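PDB 6E7E: inclusion membrane protein A from Chlamydia trachomatis, which probably promotes the homotypic fusion of chlamydial inclusions as a SNARE-like protein of the inclusion membrane, of which this chain is the soluble domain. Local coordinates for residues L25-F39 against I104-A118. The protein carries 2 engineered substitutions. Numbering follows the deposited sequence.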
loop_
_atom_site.group_PDB
_atom_site.type_symbol
_atom_site.label_atom_id
_atom_site.label_comp_id
_atom_site.label_asym_id
_atom_site.label_seq_id
_atom_site.Cartn_x
_atom_site.Cartn_y
_atom_site.Cartn_z
ATOM N N LEU A 25 5.963 -4.297 -3.125
ATOM C CA LEU A 25 4.740 -4.988 -3.542
ATOM C C LEU A 25 4.715 -5.184 -5.061
ATOM O O LEU A 25 4.155 -6.204 -5.496
ATOM C CB LEU A 25 3.512 -4.232 -3.067
ATOM C CG LEU A 25 3.297 -4.230 -1.562
ATOM C CD1 LEU A 25 2.126 -3.353 -1.208
ATOM C CD2 LEU A 25 3.057 -5.624 -1.036
ATOM N N SER A 26 5.287 -4.291 -5.851
ATOM C CA SER A 26 5.331 -4.500 -7.313
ATOM C C SER A 26 6.188 -5.728 -7.637
ATOM O O SER A 26 5.858 -6.506 -8.542
ATOM C CB SER A 26 5.795 -3.253 -8.045
ATOM O OG SER A 26 7.205 -3.041 -8.050
ATOM N N VAL A 27 7.264 -5.910 -6.904
ATOM C CA VAL A 27 8.149 -7.080 -7.122
ATOM C C VAL A 27 7.369 -8.331 -6.738
ATOM O O VAL A 27 7.381 -9.341 -7.482
ATOM C CB VAL A 27 9.448 -6.964 -6.316
ATOM C CG1 VAL A 27 10.291 -8.234 -6.391
ATOM C CG2 VAL A 27 10.261 -5.769 -6.762
ATOM N N LEU A 28 6.724 -8.316 -5.591
ATOM C CA LEU A 28 5.969 -9.494 -5.118
ATOM C C LEU A 28 4.796 -9.787 -6.046
ATOM O O LEU A 28 4.516 -10.949 -6.312
ATOM C CB LEU A 28 5.516 -9.274 -3.679
ATOM C CG LEU A 28 6.660 -9.270 -2.673
ATOM C CD1 LEU A 28 6.207 -8.719 -1.343
ATOM C CD2 LEU A 28 7.211 -10.657 -2.499
ATOM N N GLN A 29 4.139 -8.753 -6.545
ATOM C CA GLN A 29 3.026 -8.921 -7.498
ATOM C C GLN A 29 3.520 -9.735 -8.694
ATOM O O GLN A 29 2.851 -10.666 -9.139
ATOM C CB GLN A 29 2.551 -7.533 -7.910
ATOM C CG GLN A 29 1.346 -7.613 -8.794
ATOM C CD GLN A 29 1.040 -6.323 -9.484
ATOM O OE1 GLN A 29 1.909 -5.494 -9.749
ATOM N NE2 GLN A 29 -0.221 -6.172 -9.809
ATOM N N LYS A 30 4.645 -9.331 -9.259
ATOM C CA LYS A 30 5.192 -10.016 -10.443
ATOM C C LYS A 30 5.582 -11.458 -10.092
ATOM O O LYS A 30 5.363 -12.373 -10.894
ATOM C CB LYS A 30 6.394 -9.242 -10.980
ATOM C CG LYS A 30 6.952 -9.730 -12.302
ATOM C CD LYS A 30 7.849 -8.717 -12.955
ATOM C CE LYS A 30 9.204 -8.699 -12.298
ATOM N NZ LYS A 30 10.176 -7.956 -13.121
ATOM N N GLU A 31 6.146 -11.646 -8.909
ATOM C CA GLU A 31 6.531 -12.995 -8.464
ATOM C C GLU A 31 5.298 -13.903 -8.405
ATOM O O GLU A 31 5.366 -15.063 -8.824
ATOM C CB GLU A 31 7.203 -12.911 -7.105
ATOM C CG GLU A 31 7.872 -14.183 -6.678
ATOM C CD GLU A 31 8.684 -14.084 -5.389
ATOM O OE1 GLU A 31 8.310 -13.269 -4.510
ATOM O OE2 GLU A 31 9.667 -14.847 -5.220
ATOM N N PHE A 32 4.182 -13.398 -7.890
ATOM C CA PHE A 32 2.953 -14.222 -7.790
ATOM C C PHE A 32 2.289 -14.386 -9.151
ATOM O O PHE A 32 1.680 -15.437 -9.349
ATOM C CB PHE A 32 2.022 -13.689 -6.699
ATOM C CG PHE A 32 2.525 -14.119 -5.343
ATOM C CD1 PHE A 32 2.348 -15.429 -4.928
ATOM C CD2 PHE A 32 3.258 -13.276 -4.535
ATOM C CE1 PHE A 32 2.892 -15.885 -3.742
ATOM C CE2 PHE A 32 3.810 -13.736 -3.356
ATOM C CZ PHE A 32 3.631 -15.034 -2.974
ATOM N N LEU A 33 2.456 -13.462 -10.083
ATOM C CA LEU A 33 1.991 -13.714 -11.460
ATOM C C LEU A 33 2.757 -14.904 -12.036
ATOM O O LEU A 33 2.171 -15.827 -12.594
ATOM C CB LEU A 33 2.203 -12.484 -12.330
ATOM C CG LEU A 33 1.769 -12.654 -13.778
ATOM C CD1 LEU A 33 0.283 -12.961 -13.872
ATOM C CD2 LEU A 33 2.083 -11.374 -14.526
ATOM N N HIS A 34 4.073 -14.886 -11.909
ATOM C CA HIS A 34 4.895 -16.036 -12.344
ATOM C C HIS A 34 4.391 -17.320 -11.685
ATOM O O HIS A 34 4.177 -18.310 -12.364
ATOM C CB HIS A 34 6.363 -15.808 -12.006
ATOM C CG HIS A 34 7.136 -15.019 -13.007
ATOM N ND1 HIS A 34 7.294 -13.643 -13.093
ATOM C CD2 HIS A 34 7.885 -15.528 -14.003
ATOM C CE1 HIS A 34 8.126 -13.396 -14.102
ATOM N NE2 HIS A 34 8.465 -14.522 -14.675
ATOM N N LEU A 35 4.256 -17.311 -10.370
ATOM C CA LEU A 35 3.887 -18.521 -9.614
ATOM C C LEU A 35 2.528 -19.024 -10.091
ATOM O O LEU A 35 2.322 -20.233 -10.215
ATOM C CB LEU A 35 3.903 -18.226 -8.115
ATOM C CG LEU A 35 4.002 -19.442 -7.207
ATOM C CD1 LEU A 35 5.391 -20.043 -7.275
ATOM C CD2 LEU A 35 3.673 -19.028 -5.772
ATOM N N SER A 36 1.603 -18.113 -10.316
ATOM C CA SER A 36 0.250 -18.466 -10.749
ATOM C C SER A 36 0.312 -19.272 -12.054
ATOM O O SER A 36 -0.375 -20.279 -12.187
ATOM C CB SER A 36 -0.628 -17.253 -10.844
ATOM O OG SER A 36 -1.904 -17.636 -11.239
ATOM N N LYS A 37 1.129 -18.830 -12.990
ATOM C CA LYS A 37 1.215 -19.500 -14.301
ATOM C C LYS A 37 2.012 -20.792 -14.177
ATOM O O LYS A 37 1.634 -21.788 -14.784
ATOM C CB LYS A 37 1.873 -18.573 -15.309
ATOM C CG LYS A 37 1.102 -17.298 -15.551
ATOM C CD LYS A 37 -0.351 -17.510 -15.881
ATOM C CE LYS A 37 -1.075 -16.235 -16.229
ATOM N NZ LYS A 37 -2.539 -16.401 -16.176
ATOM N N GLU A 38 3.075 -20.786 -13.402
ATOM C CA GLU A 38 3.922 -21.981 -13.220
ATOM C C GLU A 38 3.088 -23.136 -12.668
ATOM O O GLU A 38 3.356 -24.270 -13.030
ATOM C CB GLU A 38 5.048 -21.668 -12.243
ATOM C CG GLU A 38 6.159 -20.810 -12.789
ATOM C CD GLU A 38 7.061 -20.312 -11.677
ATOM O OE1 GLU A 38 7.203 -21.077 -10.669
ATOM O OE2 GLU A 38 7.631 -19.192 -11.827
ATOM N N PHE A 39 2.152 -22.841 -11.777
ATOM C CA PHE A 39 1.396 -23.852 -11.013
ATOM C C PHE A 39 -0.022 -24.054 -11.526
ATOM O O PHE A 39 -0.759 -24.857 -10.967
ATOM C CB PHE A 39 1.453 -23.559 -9.520
ATOM C CG PHE A 39 2.773 -23.957 -8.924
ATOM C CD1 PHE A 39 3.865 -23.103 -8.932
ATOM C CD2 PHE A 39 2.933 -25.226 -8.395
ATOM C CE1 PHE A 39 5.096 -23.516 -8.454
ATOM C CE2 PHE A 39 4.162 -25.624 -7.905
ATOM C CZ PHE A 39 5.239 -24.775 -7.938
ATOM N N ILE A 104 4.882 -7.642 4.131
ATOM C CA ILE A 104 5.957 -7.892 3.131
ATOM C C ILE A 104 6.990 -8.831 3.731
ATOM O O ILE A 104 7.442 -9.748 3.056
ATOM C CB ILE A 104 6.604 -6.576 2.663
ATOM C CG1 ILE A 104 5.629 -5.805 1.781
ATOM C CG2 ILE A 104 7.931 -6.825 1.950
ATOM C CD1 ILE A 104 6.038 -4.362 1.587
ATOM N N ARG A 105 7.387 -8.588 4.959
ATOM C CA ARG A 105 8.408 -9.432 5.594
ATOM C C ARG A 105 7.943 -10.885 5.560
ATOM O O ARG A 105 8.741 -11.790 5.256
ATOM C CB ARG A 105 8.697 -8.937 7.009
ATOM C CG ARG A 105 9.925 -9.592 7.607
ATOM C CD ARG A 105 10.364 -8.976 8.911
ATOM N NE ARG A 105 9.372 -9.150 9.966
ATOM C CZ ARG A 105 9.268 -10.211 10.771
ATOM N NH1 ARG A 105 10.084 -11.242 10.644
ATOM N NH2 ARG A 105 8.331 -10.234 11.703
ATOM N N PHE A 106 6.709 -11.164 5.925
ATOM C CA PHE A 106 6.205 -12.557 5.955
ATOM C C PHE A 106 6.054 -13.132 4.559
ATOM O O PHE A 106 6.243 -14.325 4.332
ATOM C CB PHE A 106 4.790 -12.654 6.525
ATOM C CG PHE A 106 4.550 -12.010 7.868
ATOM C CD1 PHE A 106 5.527 -12.060 8.849
ATOM C CD2 PHE A 106 3.341 -11.384 8.167
ATOM C CE1 PHE A 106 5.313 -11.493 10.097
ATOM C CE2 PHE A 106 3.128 -10.810 9.413
ATOM C CZ PHE A 106 4.117 -10.863 10.377
ATOM N N LEU A 107 5.645 -12.315 3.606
ATOM C CA LEU A 107 5.342 -12.814 2.255
ATOM C C LEU A 107 6.628 -13.071 1.479
ATOM O O LEU A 107 6.606 -13.922 0.593
ATOM C CB LEU A 107 4.481 -11.774 1.555
ATOM C CG LEU A 107 3.903 -12.175 0.206
ATOM C CD1 LEU A 107 3.059 -13.442 0.295
ATOM C CD2 LEU A 107 3.058 -11.035 -0.329
ATOM N N THR A 108 7.683 -12.320 1.754
ATOM C CA THR A 108 8.876 -12.312 0.875
ATOM C C THR A 108 9.405 -13.705 0.555
ATOM O O THR A 108 9.678 -13.963 -0.608
ATOM C CB THR A 108 9.944 -11.409 1.477
ATOM O OG1 THR A 108 9.523 -10.050 1.384
ATOM C CG2 THR A 108 11.249 -11.494 0.733
ATOM N N PRO A 109 9.564 -14.627 1.519
ATOM C CA PRO A 109 10.158 -15.914 1.156
ATOM C C PRO A 109 9.183 -16.922 0.552
ATOM O O PRO A 109 9.623 -18.004 0.172
ATOM C CB PRO A 109 10.674 -16.472 2.480
ATOM C CG PRO A 109 10.090 -15.655 3.563
ATOM C CD PRO A 109 9.430 -14.440 2.964
ATOM N N LEU A 110 7.898 -16.648 0.546
ATOM C CA LEU A 110 6.945 -17.760 0.345
ATOM C C LEU A 110 6.860 -18.275 -1.091
ATOM O O LEU A 110 6.710 -19.484 -1.250
ATOM C CB LEU A 110 5.577 -17.328 0.859
ATOM C CG LEU A 110 5.546 -17.065 2.370
ATOM C CD1 LEU A 110 4.122 -16.739 2.776
ATOM C CD2 LEU A 110 6.136 -18.174 3.235
ATOM N N ALA A 111 7.020 -17.466 -2.118
ATOM C CA ALA A 111 6.942 -17.997 -3.488
ATOM C C ALA A 111 8.098 -18.979 -3.711
ATOM O O ALA A 111 7.901 -20.062 -4.272
ATOM C CB ALA A 111 6.974 -16.880 -4.500
ATOM N N GLU A 112 9.322 -18.577 -3.450
ATOM C CA GLU A 112 10.457 -19.520 -3.626
ATOM C C GLU A 112 10.333 -20.652 -2.602
ATOM O O GLU A 112 10.726 -21.779 -2.931
ATOM C CB GLU A 112 11.798 -18.798 -3.475
ATOM C CG GLU A 112 12.068 -17.757 -4.551
ATOM C CD GLU A 112 12.348 -18.381 -5.904
ATOM O OE1 GLU A 112 13.047 -19.415 -5.952
ATOM O OE2 GLU A 112 11.868 -17.837 -6.922
ATOM N N GLU A 113 9.766 -20.578 -1.461
ATOM C CA GLU A 113 9.558 -21.742 -0.588
ATOM C C GLU A 113 8.578 -22.714 -1.249
ATOM O O GLU A 113 8.813 -23.923 -1.212
ATOM C CB GLU A 113 9.145 -21.342 0.813
ATOM C CG GLU A 113 8.925 -22.530 1.731
ATOM C CD GLU A 113 10.108 -23.440 2.024
ATOM O OE1 GLU A 113 11.243 -23.131 1.592
ATOM O OE2 GLU A 113 9.894 -24.449 2.726
ATOM N N VAL A 114 7.498 -22.239 -1.849
ATOM C CA VAL A 114 6.568 -23.119 -2.582
ATOM C C VAL A 114 7.314 -23.826 -3.700
ATOM O O VAL A 114 7.123 -25.032 -3.888
ATOM C CB VAL A 114 5.413 -22.295 -3.151
ATOM C CG1 VAL A 114 4.689 -23.013 -4.260
ATOM C CG2 VAL A 114 4.463 -21.887 -2.051
ATOM N N ARG A 115 8.121 -23.093 -4.455
ATOM C CA ARG A 115 8.871 -23.743 -5.567
ATOM C C ARG A 115 9.803 -24.836 -5.017
ATOM O O ARG A 115 9.856 -25.921 -5.609
ATOM C CB ARG A 115 9.640 -22.725 -6.404
ATOM C CG ARG A 115 8.729 -21.771 -7.167
ATOM C CD ARG A 115 9.649 -20.814 -7.884
ATOM N NE ARG A 115 8.892 -19.854 -8.647
ATOM C CZ ARG A 115 8.936 -18.549 -8.500
ATOM N NH1 ARG A 115 9.710 -17.993 -7.584
ATOM N NH2 ARG A 115 8.131 -17.797 -9.229
ATOM N N ARG A 116 10.441 -24.566 -3.904
ATOM C CA ARG A 116 11.373 -25.509 -3.257
ATOM C C ARG A 116 10.602 -26.756 -2.831
ATOM O O ARG A 116 11.054 -27.880 -3.116
ATOM C CB ARG A 116 12.073 -24.856 -2.061
ATOM C CG ARG A 116 13.218 -25.669 -1.475
ATOM C CD ARG A 116 13.743 -25.153 -0.154
ATOM N NE ARG A 116 12.787 -25.404 0.895
ATOM C CZ ARG A 116 12.552 -26.590 1.440
ATOM N NH1 ARG A 116 13.296 -27.640 1.122
ATOM N NH2 ARG A 116 11.612 -26.709 2.359
ATOM N N LEU A 117 9.477 -26.579 -2.154
ATOM C CA LEU A 117 8.654 -27.716 -1.719
ATOM C C LEU A 117 8.193 -28.540 -2.925
ATOM O O LEU A 117 8.286 -29.772 -2.898
ATOM C CB LEU A 117 7.464 -27.204 -0.939
ATOM C CG LEU A 117 7.789 -26.572 0.406
ATOM C CD1 LEU A 117 6.565 -25.866 0.953
ATOM C CD2 LEU A 117 8.307 -27.596 1.404
ATOM N N ALA A 118 7.686 -27.890 -3.960
ATOM C CA ALA A 118 7.149 -28.600 -5.133
ATOM C C ALA A 118 8.268 -29.389 -5.805
ATOM O O ALA A 118 8.056 -30.553 -6.202
ATOM C CB ALA A 118 6.529 -27.631 -6.095
HETATM O O HOH W 1 7.093 -14.576 -2.136
HETATM O O HOH W 2 10.181 -15.864 -2.600
HETATM O O HOH W 3 10.138 -12.175 -2.771
#
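Helix 25-38, the C-terminal part of helix 4-38, runs in the same general direction as helix 110-118, the axes 10.4 Å apart at a crossing angle of 24°. The second segment breaks its helix around Thr108 and Pro109, and the carboxylate of Glu31 is turned to this break. With CG anti to the backbone N (chi1 -169°) and the chain extended beyond it, Glu31 lies against the methyl of Ala111, CD to CB 3.4 Å. Three waters link its carboxylate to the backbone of the break: one joins OE1 to Leu107 O and Ala111 N, another OE2 to Thr108 O and Glu112 N, the third OE1 to Thr108 O. Solvent and a neighbouring side chain thus bridge the broken turn.

Apolar contacts make up much of the rest. Leu25 CD2 meets Ile104 CG1 at 3.8 Å, Leu28 CD1 touches Leu107 CD2 with the two side chains pointing opposite ways, and the far end of the Phe32 ring meets Leu107 CD1, 3.7 Å from CZ. Phe32 also stacks on Phe53 and touches Leu131, tying the contact to helices 44-57 and 125-165.

Farther along, Arg115 grips Glu38 side-on. Its NE reaches the syn lone pair of OE1 at 2.9 Å, nearly straight at 174°, while NH2 bonds OE2 at 3.0 Å, more bent. Leu35 CD1 lies over one guanidinium face. Next to the salt bridge, Val114 CG1 sits over a face of Phe39, and Ala118 CB approaches the ring edge, 3.6 Å from CE2. The contact joins helix 4-38 to the interrupted helix 87-107/110-119 within the elongated, all-helical bundle of the IncA soluble domain.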